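Local structure of 2L protein (Yaba-like disease virus, 3IT8) at residues 31-44 / 61-73. The protein is an MHC class I-like poxvirus protein that probably acts by capturing host tumour necrosis factor. Sequence-based numbering, arbitrary orientation.
Sequences TKISYNHETRHGNV and GNDYNFNFWYSLM
In the MHC-like platform of the N-terminal domain, where a helix lies across an antiparallel sheet, F66 and Y70 of helix segment 61-73 pack on I33 and Y35 of the hairpin 31-44. The hairpin includes the outermost strand, 41-47. Strand 31-36 and the helix segment cross at -38°, and alternate strand residues T31, I33 and Y35 face the helix. The branched I33 sets its CG2 over the centre of the F66 ring, a CH-pi contact 3.6 Å from the centroid. Its other arm reaches back toward the start of the segment, with CD1 3.8 Å from CD1 of Y64. Having no side chain, G42 lets F66 CD2 approach its CA to 3.7 Å. Y35 and Y70 stack face to face, centroids 3.8 Å apart and planes at 11°. Both rings extend anti to their own backbone N (chi1 -174° for Y35), which carries them out to meet between strand and helix. The Y70 hydroxyl is hydrogen-bonded to the carbonyl of Y17, and that of Y64 to D23 on the neighbouring strand. At the hairpin's outer strand, N67 accepts the G42 amide: N to OD1 is 3.0 Å, nearly straight and in the carbonyl plane. Greasy and aromatic groups thus supply most of this interface, while the short, polar N67 suits the exposed margin, where its directed bond to the G42 amide ties the helix to the edge strand's backbone.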
loop_
_atom_site.group_PDB
_atom_site.type_symbol
_atom_site.label_atom_id
_atom_site.label_comp_id
_atom_site.label_asym_id
_atom_site.label_seq_id
_atom_site.Cartn_x
_atom_site.Cartn_y
_atom_site.Cartn_z
ATOM N N THR D 31 -35.786 -2.260 25.475
ATOM C CA THR D 31 -36.408 -3.567 25.586
ATOM C C THR D 31 -36.384 -4.104 26.994
ATOM O O THR D 31 -35.392 -3.948 27.701
ATOM C CB THR D 31 -35.680 -4.588 24.726
ATOM O OG1 THR D 31 -35.870 -4.267 23.353
ATOM C CG2 THR D 31 -36.198 -5.972 24.974
ATOM N N LYS D 32 -37.485 -4.728 27.399
ATOM C CA LYS D 32 -37.550 -5.366 28.700
ATOM C C LYS D 32 -38.040 -6.769 28.453
ATOM O O LYS D 32 -38.988 -6.979 27.690
ATOM C CB LYS D 32 -38.517 -4.680 29.651
ATOM C CG LYS D 32 -38.602 -5.417 30.977
ATOM C CD LYS D 32 -39.609 -4.805 31.925
ATOM C CE LYS D 32 -39.691 -5.606 33.204
ATOM N NZ LYS D 32 -40.755 -5.088 34.105
ATOM N N ILE D 33 -37.376 -7.731 29.078
ATOM C CA ILE D 33 -37.750 -9.126 28.947
ATOM C C ILE D 33 -37.730 -9.765 30.325
ATOM O O ILE D 33 -36.851 -9.475 31.139
ATOM C CB ILE D 33 -36.776 -9.877 28.020
ATOM C CG1 ILE D 33 -36.952 -9.382 26.579
ATOM C CG2 ILE D 33 -37.013 -11.398 28.127
ATOM C CD1 ILE D 33 -35.894 -9.925 25.624
ATOM N N SER D 34 -38.713 -10.610 30.604
ATOM C CA SER D 34 -38.763 -11.287 31.892
ATOM C C SER D 34 -39.128 -12.751 31.701
ATOM O O SER D 34 -39.801 -13.117 30.734
ATOM C CB SER D 34 -39.748 -10.592 32.821
ATOM O OG SER D 34 -40.952 -10.339 32.145
ATOM N N TYR D 35 -38.650 -13.584 32.616
ATOM C CA TYR D 35 -38.879 -15.011 32.554
ATOM C C TYR D 35 -40.288 -15.360 32.990
ATOM O O TYR D 35 -40.675 -15.057 34.109
ATOM C CB TYR D 35 -37.878 -15.725 33.446
ATOM C CG TYR D 35 -37.955 -17.213 33.330
ATOM C CD1 TYR D 35 -37.520 -17.859 32.181
ATOM C CD2 TYR D 35 -38.472 -17.986 34.372
ATOM C CE1 TYR D 35 -37.590 -19.246 32.070
ATOM C CE2 TYR D 35 -38.546 -19.379 34.272
ATOM C CZ TYR D 35 -38.102 -20.000 33.120
ATOM O OH TYR D 35 -38.165 -21.372 33.018
ATOM N N ASN D 36 -41.049 -15.987 32.092
ATOM C CA ASN D 36 -42.421 -16.410 32.358
ATOM C C ASN D 36 -42.403 -17.796 33.026
ATOM O O ASN D 36 -42.035 -18.792 32.390
ATOM C CB ASN D 36 -43.170 -16.491 31.042
ATOM C CG ASN D 36 -44.591 -16.885 31.229
ATOM O OD1 ASN D 36 -44.884 -17.897 31.851
ATOM N ND2 ASN D 36 -45.498 -16.094 30.686
ATOM N N HIS D 37 -42.802 -17.871 34.293
ATOM C CA HIS D 37 -42.792 -19.142 35.019
ATOM C C HIS D 37 -43.788 -20.188 34.559
ATOM O O HIS D 37 -43.560 -21.393 34.707
ATOM C CB HIS D 37 -42.968 -18.879 36.496
ATOM C CG HIS D 37 -41.758 -18.282 37.125
ATOM N ND1 HIS D 37 -40.648 -19.033 37.455
ATOM C CD2 HIS D 37 -41.449 -16.998 37.417
ATOM C CE1 HIS D 37 -39.704 -18.234 37.921
ATOM N NE2 HIS D 37 -40.165 -16.994 37.907
ATOM N N GLU D 38 -44.898 -19.726 34.004
ATOM C CA GLU D 38 -45.909 -20.619 33.487
ATOM C C GLU D 38 -45.327 -21.272 32.228
ATOM O O GLU D 38 -45.226 -22.487 32.165
ATOM C CB GLU D 38 -47.157 -19.814 33.142
ATOM C CG GLU D 38 -48.448 -20.604 33.133
ATOM C CD GLU D 38 -49.659 -19.723 32.865
ATOM O OE1 GLU D 38 -49.762 -19.174 31.745
ATOM O OE2 GLU D 38 -50.504 -19.571 33.776
ATOM N N THR D 39 -44.919 -20.451 31.257
ATOM C CA THR D 39 -44.377 -20.904 29.988
ATOM C C THR D 39 -42.965 -21.478 30.037
ATOM O O THR D 39 -42.625 -22.360 29.243
ATOM C CB THR D 39 -44.396 -19.757 28.987
ATOM O OG1 THR D 39 -45.750 -19.383 28.742
ATOM C CG2 THR D 39 -43.755 -20.160 27.693
ATOM N N ARG D 40 -42.145 -20.972 30.956
ATOM C CA ARG D 40 -40.762 -21.426 31.109
ATOM C C ARG D 40 -39.782 -20.856 30.081
ATOM O O ARG D 40 -38.803 -21.500 29.721
ATOM C CB ARG D 40 -40.705 -22.951 31.085
ATOM C CG ARG D 40 -41.398 -23.574 32.262
ATOM C CD ARG D 40 -40.781 -23.076 33.564
ATOM N NE ARG D 40 -41.522 -23.536 34.737
ATOM C CZ ARG D 40 -41.622 -24.809 35.132
ATOM N NH1 ARG D 40 -41.026 -25.779 34.453
ATOM N NH2 ARG D 40 -42.335 -25.122 36.205
ATOM N N HIS D 41 -40.051 -19.645 29.615
ATOM C CA HIS D 41 -39.178 -18.969 28.659
ATOM C C HIS D 41 -39.429 -17.460 28.811
ATOM O O HIS D 41 -40.365 -17.057 29.506
ATOM C CB HIS D 41 -39.438 -19.472 27.221
ATOM C CG HIS D 41 -40.719 -18.999 26.608
ATOM N ND1 HIS D 41 -41.269 -19.602 25.501
ATOM C CD2 HIS D 41 -41.527 -17.956 26.902
ATOM C CE1 HIS D 41 -42.359 -18.952 25.137
ATOM N NE2 HIS D 41 -42.538 -17.948 25.973
ATOM N N GLY D 42 -38.611 -16.619 28.187
ATOM C CA GLY D 42 -38.812 -15.189 28.332
ATOM C C GLY D 42 -39.891 -14.586 27.451
ATOM O O GLY D 42 -40.299 -15.186 26.462
ATOM N N ASN D 43 -40.361 -13.395 27.820
ATOM C CA ASN D 43 -41.380 -12.664 27.055
ATOM C C ASN D 43 -40.975 -11.212 26.987
ATOM O O ASN D 43 -40.478 -10.652 27.973
ATOM C CB ASN D 43 -42.747 -12.707 27.723
ATOM C CG ASN D 43 -43.352 -14.080 27.727
ATOM O OD1 ASN D 43 -43.303 -14.808 26.725
ATOM N ND2 ASN D 43 -43.950 -14.451 28.854
ATOM N N VAL D 44 -41.185 -10.586 25.838
ATOM C CA VAL D 44 -40.836 -9.177 25.723
ATOM C C VAL D 44 -41.975 -8.415 26.348
ATOM O O VAL D 44 -43.113 -8.533 25.895
ATOM C CB VAL D 44 -40.699 -8.737 24.268
ATOM C CG1 VAL D 44 -40.442 -7.249 24.213
ATOM C CG2 VAL D 44 -39.568 -9.494 23.610
ATOM N N GLY D 61 -29.951 -12.066 18.545
ATOM C CA GLY D 61 -31.227 -12.677 18.210
ATOM C C GLY D 61 -31.763 -13.528 19.346
ATOM O O GLY D 61 -31.129 -13.618 20.396
ATOM N N ASN D 62 -32.920 -14.155 19.146
ATOM C CA ASN D 62 -33.538 -14.990 20.183
ATOM C C ASN D 62 -33.803 -14.127 21.396
ATOM O O ASN D 62 -33.479 -14.514 22.516
ATOM C CB ASN D 62 -32.613 -16.120 20.617
ATOM C CG ASN D 62 -31.986 -16.834 19.459
ATOM O OD1 ASN D 62 -32.201 -16.473 18.306
ATOM N ND2 ASN D 62 -31.194 -17.855 19.753
ATOM N N ASP D 63 -34.388 -12.956 21.173
ATOM C CA ASP D 63 -34.665 -12.041 22.258
ATOM C C ASP D 63 -33.421 -11.948 23.116
ATOM O O ASP D 63 -33.438 -12.330 24.288
ATOM C CB ASP D 63 -35.848 -12.530 23.087
ATOM C CG ASP D 63 -37.097 -12.685 22.260
ATOM O OD1 ASP D 63 -37.507 -11.697 21.615
ATOM O OD2 ASP D 63 -37.665 -13.797 22.248
ATOM N N TYR D 64 -32.337 -11.473 22.501
ATOM C CA TYR D 64 -31.066 -11.275 23.193
ATOM C C TYR D 64 -30.526 -12.523 23.878
ATOM O O TYR D 64 -29.890 -12.422 24.934
ATOM C CB TYR D 64 -31.203 -10.160 24.240
ATOM C CG TYR D 64 -31.770 -8.866 23.694
ATOM C CD1 TYR D 64 -33.096 -8.782 23.276
ATOM C CD2 TYR D 64 -30.969 -7.725 23.579
ATOM C CE1 TYR D 64 -33.616 -7.610 22.758
ATOM C CE2 TYR D 64 -31.473 -6.543 23.065
ATOM C CZ TYR D 64 -32.801 -6.490 22.655
ATOM O OH TYR D 64 -33.312 -5.311 22.150
ATOM N N ASN D 65 -30.757 -13.688 23.273
ATOM C CA ASN D 65 -30.305 -14.950 23.847
ATOM C C ASN D 65 -30.755 -15.036 25.302
ATOM O O ASN D 65 -30.024 -15.567 26.141
ATOM C CB ASN D 65 -28.785 -15.042 23.792
ATOM C CG ASN D 65 -28.250 -15.012 22.382
ATOM O OD1 ASN D 65 -27.382 -14.212 22.064
ATOM N ND2 ASN D 65 -28.754 -15.893 21.530
ATOM N N PHE D 66 -31.947 -14.512 25.603
ATOM C CA PHE D 66 -32.457 -14.519 26.973
ATOM C C PHE D 66 -32.584 -15.895 27.622
ATOM O O PHE D 66 -32.094 -16.107 28.730
ATOM C CB PHE D 66 -33.810 -13.828 27.064
ATOM C CG PHE D 66 -34.312 -13.710 28.458
ATOM C CD1 PHE D 66 -33.880 -12.685 29.279
ATOM C CD2 PHE D 66 -35.170 -14.659 28.979
ATOM C CE1 PHE D 66 -34.296 -12.606 30.609
ATOM C CE2 PHE D 66 -35.593 -14.590 30.311
ATOM C CZ PHE D 66 -35.155 -13.562 31.125
ATOM N N ASN D 67 -33.251 -16.825 26.950
ATOM C CA ASN D 67 -33.416 -18.151 27.517
ATOM C C ASN D 67 -32.053 -18.726 27.843
ATOM O O ASN D 67 -31.873 -19.306 28.911
ATOM C CB ASN D 67 -34.158 -19.071 26.549
ATOM C CG ASN D 67 -35.510 -18.523 26.151
ATOM O OD1 ASN D 67 -36.176 -17.870 26.941
ATOM N ND2 ASN D 67 -35.929 -18.797 24.927
ATOM N N PHE D 68 -31.086 -18.553 26.940
ATOM C CA PHE D 68 -29.741 -19.075 27.176
ATOM C C PHE D 68 -29.149 -18.514 28.461
ATOM O O PHE D 68 -28.736 -19.262 29.346
ATOM C CB PHE D 68 -28.813 -18.738 26.021
ATOM C CG PHE D 68 -27.364 -18.961 26.336
ATOM C CD1 PHE D 68 -26.794 -20.218 26.191
ATOM C CD2 PHE D 68 -26.568 -17.908 26.815
ATOM C CE1 PHE D 68 -25.460 -20.442 26.512
ATOM C CE2 PHE D 68 -25.228 -18.119 27.143
ATOM C CZ PHE D 68 -24.672 -19.397 26.989
ATOM N N TRP D 69 -29.112 -17.190 28.562
ATOM C CA TRP D 69 -28.552 -16.544 29.736
ATOM C C TRP D 69 -29.328 -16.817 31.020
ATOM O O TRP D 69 -28.746 -17.138 32.060
ATOM C CB TRP D 69 -28.439 -15.037 29.499
ATOM C CG TRP D 69 -27.345 -14.681 28.536
ATOM C CD1 TRP D 69 -27.481 -14.088 27.309
ATOM C CD2 TRP D 69 -25.941 -14.939 28.703
ATOM N NE1 TRP D 69 -26.254 -13.964 26.702
ATOM C CE2 TRP D 69 -25.289 -14.477 27.534
ATOM C CE3 TRP D 69 -25.170 -15.518 29.730
ATOM C CZ2 TRP D 69 -23.894 -14.575 27.360
ATOM C CZ3 TRP D 69 -23.785 -15.616 29.556
ATOM C CH2 TRP D 69 -23.166 -15.144 28.378
ATOM N N TYR D 70 -30.643 -16.690 30.966
ATOM C CA TYR D 70 -31.435 -16.942 32.157
ATOM C C TYR D 70 -31.058 -18.292 32.753
ATOM O O TYR D 70 -30.728 -18.413 33.931
ATOM C CB TYR D 70 -32.923 -16.952 31.828
ATOM C CG TYR D 70 -33.739 -17.432 32.992
ATOM C CD1 TYR D 70 -34.009 -16.590 34.069
ATOM C CD2 TYR D 70 -34.171 -18.756 33.061
ATOM C CE1 TYR D 70 -34.685 -17.049 35.189
ATOM C CE2 TYR D 70 -34.841 -19.236 34.169
ATOM C CZ TYR D 70 -35.095 -18.373 35.237
ATOM O OH TYR D 70 -35.742 -18.821 36.367
ATOM N N SER D 71 -31.117 -19.315 31.917
ATOM C CA SER D 71 -30.805 -20.658 32.351
ATOM C C SER D 71 -29.381 -20.813 32.896
ATOM O O SER D 71 -29.182 -21.344 33.984
ATOM C CB SER D 71 -31.030 -21.622 31.194
ATOM O OG SER D 71 -30.579 -22.908 31.552
ATOM N N LEU D 72 -28.395 -20.344 32.140
ATOM C CA LEU D 72 -27.013 -20.470 32.554
ATOM C C LEU D 72 -26.718 -19.638 33.781
ATOM O O LEU D 72 -25.871 -19.997 34.578
ATOM C CB LEU D 72 -26.083 -20.072 31.409
ATOM C CG LEU D 72 -24.598 -20.192 31.737
ATOM C CD1 LEU D 72 -24.263 -21.583 32.258
ATOM C CD2 LEU D 72 -23.810 -19.867 30.494
ATOM N N MET D 73 -27.404 -18.515 33.937
ATOM C CA MET D 73 -27.182 -17.665 35.104
ATOM C C MET D 73 -27.857 -18.284 36.312
ATOM O O MET D 73 -27.371 -18.196 37.430
ATOM C CB MET D 73 -27.732 -16.274 34.861
ATOM C CG MET D 73 -26.962 -15.536 33.817
ATOM S SD MET D 73 -27.461 -13.843 33.678
ATOM C CE MET D 73 -27.005 -13.266 35.315
#